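Local coordinates for protein formate dehydrogenase (Staphylococcus aureus, PDB 6TTB) that probably catalyses the NAD-dependent oxidation of formate to carbon dioxide, holding the dinucleotide cofactor in a Rossmann-type domain, at residues A[186-197]-A[207-218]. Sequence-based numbering, arbitrary orientation.
Sequences LQHKTIGIFGFG and LAPFNVTLQHYD. With NAD (nicotinamide-adenine-dinucleotide), chain C.
Phe196 and His216 stack face to face where two parallel strands, 190-194 and 213-217, run out toward NAD. Followed outward, Phe196 CB rests near CB of Asp218 and CD2 of His216; CG and CD2 lie over the imidazole, while CD1 meets His216 CB, CE2 nears NE2 and CE1 is still 4.2 Å from His216 CB. The ring centroids of Phe196 and His216 are 3.9 Å apart, with planes inclined by 28°. His216 suits this place because it offers a flat face to the phenyl ring while ND1 and NE2 bond to Ser228 and Asn221, which fixes its rotation.

Between the strands the backbone ladder includes Ile193 N to Gln215 O, 2.7 Å, and Tyr217 N to Ile193 O. Leu214 spreads its two methyls between Ile191 and Ile193 and also meets Ala204 of helix 198-207; Ile191 CG2 reaches Leu207 CD1 at 3.9 Å. On the other side of the sheet, Phe194 places one ring face against the adenine.

Asp218, with CG anti to its backbone N (chi1 -178°), directs its carboxylate to the cofactor: OD2 accepts from the ribose hydroxyl NAD O3B and, on its anti side and 20° out of plane, from Phe196 N at 3.1 Å, while Ile220 N holds OD1 and helps set the group. Glycine suits position 197, as a side chain would collide with NAD O5B. Glycine-rich turn, helix and ribose-binding acid make this the beta-alpha-beta unit of an NAD-binding Rossmann fold.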
loop_
_atom_site.group_PDB
_atom_site.type_symbol
_atom_site.label_atom_id
_atom_site.label_comp_id
_atom_site.label_asym_id
_atom_site.label_seq_id
_atom_site.Cartn_x
_atom_site.Cartn_y
_atom_site.Cartn_z
ATOM N N LEU A 186 4.315 9.539 0.420
ATOM C CA LEU A 186 5.531 8.835 0.127
ATOM C C LEU A 186 6.529 9.800 -0.530
ATOM O O LEU A 186 7.768 9.632 -0.448
ATOM C CB LEU A 186 5.192 7.677 -0.797
ATOM C CG LEU A 186 6.422 6.949 -1.299
ATOM C CD1 LEU A 186 7.198 6.395 -0.108
ATOM C CD2 LEU A 186 6.070 5.848 -2.276
ATOM N N GLN A 187 5.995 10.780 -1.255
ATOM C CA GLN A 187 6.866 11.653 -2.030
ATOM C C GLN A 187 7.837 12.421 -1.087
ATOM O O GLN A 187 7.487 12.779 0.039
ATOM C CB GLN A 187 5.992 12.556 -2.858
ATOM C CG GLN A 187 6.721 13.719 -3.465
ATOM C CD GLN A 187 5.735 14.805 -3.814
ATOM O OE1 GLN A 187 5.804 15.379 -4.876
ATOM N NE2 GLN A 187 4.748 15.018 -2.954
ATOM N N HIS A 188 9.075 12.623 -1.568
ATOM C CA HIS A 188 10.132 13.362 -0.885
ATOM C C HIS A 188 10.790 12.544 0.232
ATOM O O HIS A 188 11.711 13.017 0.852
ATOM C CB HIS A 188 9.654 14.760 -0.410
ATOM C CG HIS A 188 9.293 15.738 -1.503
ATOM N ND1 HIS A 188 10.190 16.123 -2.520
ATOM C CD2 HIS A 188 8.127 16.342 -1.798
ATOM C CE1 HIS A 188 9.584 16.947 -3.365
ATOM N NE2 HIS A 188 8.302 17.054 -2.973
ATOM N N LYS A 189 10.339 11.305 0.476
ATOM C CA LYS A 189 10.951 10.500 1.510
ATOM C C LYS A 189 12.205 9.841 0.950
ATOM O O LYS A 189 12.332 9.647 -0.284
ATOM C CB LYS A 189 9.989 9.417 1.990
ATOM C CG LYS A 189 8.630 9.908 2.490
ATOM C CD LYS A 189 8.579 10.070 3.976
ATOM C CE LYS A 189 7.500 11.033 4.417
ATOM N NZ LYS A 189 7.290 12.035 3.360
ATOM N N THR A 190 13.122 9.434 1.859
ATOM C CA THR A 190 14.309 8.724 1.391
ATOM C C THR A 190 14.157 7.262 1.686
ATOM O O THR A 190 13.963 6.895 2.837
ATOM C CB THR A 190 15.593 9.246 2.048
ATOM O OG1 THR A 190 15.670 10.679 1.845
ATOM C CG2 THR A 190 16.857 8.539 1.594
ATOM N N ILE A 191 14.251 6.438 0.642
ATOM C CA ILE A 191 14.053 5.004 0.815
ATOM C C ILE A 191 15.363 4.256 0.625
ATOM O O ILE A 191 16.017 4.385 -0.411
ATOM C CB ILE A 191 12.939 4.412 -0.099
ATOM C CG1 ILE A 191 11.607 5.168 -0.013
ATOM C CG2 ILE A 191 12.729 2.978 0.260
ATOM C CD1 ILE A 191 11.298 5.679 1.376
ATOM N N GLY A 192 15.661 3.365 1.582
ATOM C CA GLY A 192 16.865 2.564 1.537
ATOM C C GLY A 192 16.521 1.161 1.103
ATOM O O GLY A 192 15.592 0.554 1.657
ATOM N N ILE A 193 17.185 0.705 0.025
ATOM C CA ILE A 193 16.968 -0.640 -0.495
ATOM C C ILE A 193 18.141 -1.487 -0.051
ATOM O O ILE A 193 19.238 -1.320 -0.554
ATOM C CB ILE A 193 16.760 -0.650 -2.058
ATOM C CG1 ILE A 193 15.462 0.055 -2.503
ATOM C CG2 ILE A 193 16.843 -2.046 -2.642
ATOM C CD1 ILE A 193 15.731 1.245 -3.387
ATOM N N PHE A 194 17.896 -2.361 0.930
ATOM C CA PHE A 194 18.907 -3.284 1.379
ATOM C C PHE A 194 18.923 -4.494 0.464
ATOM O O PHE A 194 18.079 -5.357 0.575
ATOM C CB PHE A 194 18.569 -3.739 2.769
ATOM C CG PHE A 194 19.566 -4.696 3.348
ATOM C CD1 PHE A 194 20.851 -4.262 3.714
ATOM C CD2 PHE A 194 19.217 -6.026 3.571
ATOM C CE1 PHE A 194 21.763 -5.156 4.255
ATOM C CE2 PHE A 194 20.095 -6.904 4.183
ATOM C CZ PHE A 194 21.384 -6.488 4.469
ATOM N N GLY A 195 19.891 -4.538 -0.469
ATOM C CA GLY A 195 20.043 -5.678 -1.355
ATOM C C GLY A 195 19.506 -5.363 -2.724
ATOM O O GLY A 195 18.297 -5.299 -2.944
ATOM N N PHE A 196 20.433 -5.056 -3.609
ATOM C CA PHE A 196 20.110 -4.363 -4.833
ATOM C C PHE A 196 20.334 -5.354 -5.944
ATOM O O PHE A 196 21.091 -5.107 -6.833
ATOM C CB PHE A 196 20.947 -3.075 -4.942
ATOM C CG PHE A 196 20.360 -2.021 -5.843
ATOM C CD1 PHE A 196 19.097 -1.520 -5.612
ATOM C CD2 PHE A 196 21.090 -1.499 -6.911
ATOM C CE1 PHE A 196 18.549 -0.563 -6.469
ATOM C CE2 PHE A 196 20.553 -0.541 -7.761
ATOM C CZ PHE A 196 19.273 -0.076 -7.542
ATOM N N GLY A 197 19.709 -6.513 -5.819
ATOM C CA GLY A 197 19.709 -7.513 -6.865
ATOM C C GLY A 197 18.556 -7.285 -7.822
ATOM O O GLY A 197 18.176 -6.114 -8.092
ATOM N N LEU A 207 9.797 2.675 -7.714
ATOM C CA LEU A 207 9.677 3.756 -6.773
ATOM C C LEU A 207 10.105 5.064 -7.442
ATOM O O LEU A 207 9.753 6.129 -6.956
ATOM C CB LEU A 207 10.486 3.496 -5.484
ATOM C CG LEU A 207 9.862 2.604 -4.399
ATOM C CD1 LEU A 207 10.788 2.543 -3.149
ATOM C CD2 LEU A 207 8.529 3.135 -3.992
ATOM N N ALA A 208 10.854 5.018 -8.550
ATOM C CA ALA A 208 11.531 6.252 -8.974
ATOM C C ALA A 208 10.505 7.341 -9.252
ATOM O O ALA A 208 10.658 8.493 -8.822
ATOM C CB ALA A 208 12.437 6.029 -10.169
ATOM N N PRO A 209 9.423 7.010 -9.961
ATOM C CA PRO A 209 8.454 8.007 -10.349
ATOM C C PRO A 209 7.598 8.563 -9.223
ATOM O O PRO A 209 6.637 9.279 -9.495
ATOM C CB PRO A 209 7.554 7.339 -11.380
ATOM C CG PRO A 209 8.104 5.924 -11.564
ATOM C CD PRO A 209 9.146 5.688 -10.484
ATOM N N PHE A 210 7.955 8.305 -7.974
ATOM C CA PHE A 210 7.096 8.793 -6.901
ATOM C C PHE A 210 7.780 9.930 -6.184
ATOM O O PHE A 210 7.234 10.467 -5.211
ATOM C CB PHE A 210 6.890 7.726 -5.852
ATOM C CG PHE A 210 5.752 6.802 -6.118
ATOM C CD1 PHE A 210 4.467 7.121 -5.686
ATOM C CD2 PHE A 210 5.958 5.606 -6.790
ATOM C CE1 PHE A 210 3.399 6.259 -5.947
ATOM C CE2 PHE A 210 4.898 4.742 -7.055
ATOM C CZ PHE A 210 3.629 5.044 -6.600
ATOM N N ASN A 211 9.011 10.213 -6.625
ATOM C CA ASN A 211 9.679 11.451 -6.282
ATOM C C ASN A 211 10.134 11.406 -4.829
ATOM O O ASN A 211 9.610 12.087 -3.941
ATOM C CB ASN A 211 8.845 12.688 -6.590
ATOM C CG ASN A 211 9.726 13.904 -6.649
ATOM O OD1 ASN A 211 9.363 14.961 -6.113
ATOM N ND2 ASN A 211 10.903 13.755 -7.276
ATOM N N VAL A 212 11.271 10.791 -4.674
ATOM C CA VAL A 212 11.673 10.080 -3.493
ATOM C C VAL A 212 13.176 9.904 -3.705
ATOM O O VAL A 212 13.586 9.743 -4.832
ATOM C CB VAL A 212 10.873 8.725 -3.445
ATOM C CG1 VAL A 212 11.690 7.485 -3.711
ATOM C CG2 VAL A 212 9.986 8.571 -2.216
ATOM N N THR A 213 13.990 10.111 -2.685
ATOM C CA THR A 213 15.385 9.761 -2.821
ATOM C C THR A 213 15.604 8.275 -2.508
ATOM O O THR A 213 15.185 7.807 -1.451
ATOM C CB THR A 213 16.255 10.639 -1.937
ATOM O OG1 THR A 213 16.168 11.912 -2.560
ATOM C CG2 THR A 213 17.692 10.186 -1.935
ATOM N N LEU A 214 16.227 7.554 -3.457
ATOM C CA LEU A 214 16.605 6.172 -3.283
ATOM C C LEU A 214 18.068 6.090 -2.882
ATOM O O LEU A 214 18.935 6.630 -3.579
ATOM C CB LEU A 214 16.412 5.470 -4.623
ATOM C CG LEU A 214 14.976 5.453 -5.085
ATOM C CD1 LEU A 214 14.741 4.328 -6.056
ATOM C CD2 LEU A 214 14.075 5.283 -3.875
ATOM N N GLN A 215 18.342 5.297 -1.833
ATOM C CA GLN A 215 19.664 4.749 -1.562
ATOM C C GLN A 215 19.574 3.214 -1.534
ATOM O O GLN A 215 18.584 2.654 -1.128
ATOM C CB GLN A 215 20.043 5.046 -0.125
ATOM C CG GLN A 215 20.169 6.497 0.241
ATOM C CD GLN A 215 20.300 6.673 1.735
ATOM O OE1 GLN A 215 19.673 5.983 2.502
ATOM N NE2 GLN A 215 21.019 7.701 2.150
ATOM N N HIS A 216 20.659 2.547 -1.877
ATOM C CA HIS A 216 20.775 1.128 -1.706
ATOM C C HIS A 216 22.120 0.764 -1.131
ATOM O O HIS A 216 23.080 1.520 -1.250
ATOM C CB HIS A 216 20.637 0.441 -3.010
ATOM C CG HIS A 216 21.767 0.718 -3.922
ATOM N ND1 HIS A 216 21.887 1.914 -4.588
ATOM C CD2 HIS A 216 22.752 -0.088 -4.376
ATOM C CE1 HIS A 216 22.926 1.849 -5.384
ATOM N NE2 HIS A 216 23.448 0.615 -5.301
ATOM N N TYR A 217 22.142 -0.405 -0.474
ATOM C CA TYR A 217 23.357 -1.141 -0.129
ATOM C C TYR A 217 23.261 -2.561 -0.678
ATOM O O TYR A 217 22.222 -3.222 -0.571
ATOM C CB TYR A 217 23.535 -1.213 1.401
ATOM C CG TYR A 217 24.629 -2.148 1.787
ATOM C CD1 TYR A 217 24.429 -3.512 1.661
ATOM C CD2 TYR A 217 25.915 -1.678 2.098
ATOM C CE1 TYR A 217 25.466 -4.407 1.841
ATOM C CE2 TYR A 217 26.964 -2.564 2.321
ATOM C CZ TYR A 217 26.734 -3.932 2.164
ATOM O OH TYR A 217 27.679 -4.865 2.431
ATOM N N ASP A 218 24.346 -3.024 -1.267
ATOM C CA ASP A 218 24.494 -4.413 -1.687
ATOM C C ASP A 218 25.970 -4.680 -1.534
ATOM O O ASP A 218 26.746 -3.736 -1.647
ATOM C CB ASP A 218 24.036 -4.574 -3.142
ATOM C CG ASP A 218 24.105 -5.988 -3.694
ATOM O OD1 ASP A 218 25.178 -6.614 -3.515
ATOM O OD2 ASP A 218 23.065 -6.483 -4.325
HETATM P PA NAD C . 19.079 -11.351 -5.884
HETATM O O1A NAD C . 20.167 -12.362 -5.749
HETATM O O2A NAD C . 18.765 -10.691 -7.214
HETATM O O5B NAD C . 19.204 -10.239 -4.725
HETATM C C5B NAD C . 20.062 -10.432 -3.581
HETATM C C4B NAD C . 21.157 -9.397 -3.642
HETATM O O4B NAD C . 21.479 -9.033 -2.286
HETATM C C3B NAD C . 22.472 -9.857 -4.319
HETATM O O3B NAD C . 22.741 -9.297 -5.604
HETATM C C2B NAD C . 23.583 -9.516 -3.318
HETATM O O2B NAD C . 24.608 -8.719 -3.874
HETATM C C1B NAD C . 22.862 -8.840 -2.143
HETATM N N9A NAD C . 23.313 -9.331 -0.836
HETATM C C8A NAD C . 24.083 -10.461 -0.596
HETATM N N7A NAD C . 24.478 -10.569 0.651
HETATM C C5A NAD C . 24.035 -9.397 1.262
HETATM C C6A NAD C . 24.184 -8.868 2.577
HETATM N N6A NAD C . 24.905 -9.425 3.533
HETATM N N1A NAD C . 23.677 -7.631 2.811
HETATM C C2A NAD C . 22.984 -7.028 1.832
HETATM N N3A NAD C . 22.743 -7.441 0.585
HETATM C C4A NAD C . 23.302 -8.633 0.350
HETATM O O3 NAD C . 17.766 -12.025 -5.391
HETATM P PN NAD C . 16.352 -11.409 -5.631
HETATM O O1N NAD C . 15.773 -12.140 -6.814
HETATM O O2N NAD C . 16.460 -9.912 -5.682
HETATM O O5D NAD C . 15.612 -11.864 -4.263
HETATM C C5D NAD C . 15.586 -10.946 -3.128
HETATM C C4D NAD C . 15.143 -11.731 -1.942
HETATM O O4D NAD C . 13.696 -11.775 -1.955
HETATM C C3D NAD C . 15.657 -13.190 -1.970
HETATM O O3D NAD C . 16.614 -13.454 -0.956
HETATM C C2D NAD C . 14.391 -14.048 -1.876
HETATM O O2D NAD C . 14.400 -15.059 -0.876
HETATM C C1D NAD C . 13.264 -13.071 -1.601
HETATM N N1N NAD C . 12.097 -13.441 -2.417
HETATM C C2N NAD C . 10.838 -13.670 -1.780
HETATM C C3N NAD C . 9.702 -14.024 -2.542
HETATM C C7N NAD C . 8.306 -13.977 -1.919
HETATM O O7N NAD C . 7.425 -14.696 -2.390
HETATM N N7N NAD C . 8.073 -13.135 -0.893
HETATM C C4N NAD C . 9.909 -14.380 -3.926
HETATM C C5N NAD C . 11.169 -14.180 -4.530
HETATM C C6N NAD C . 12.256 -13.738 -3.749
#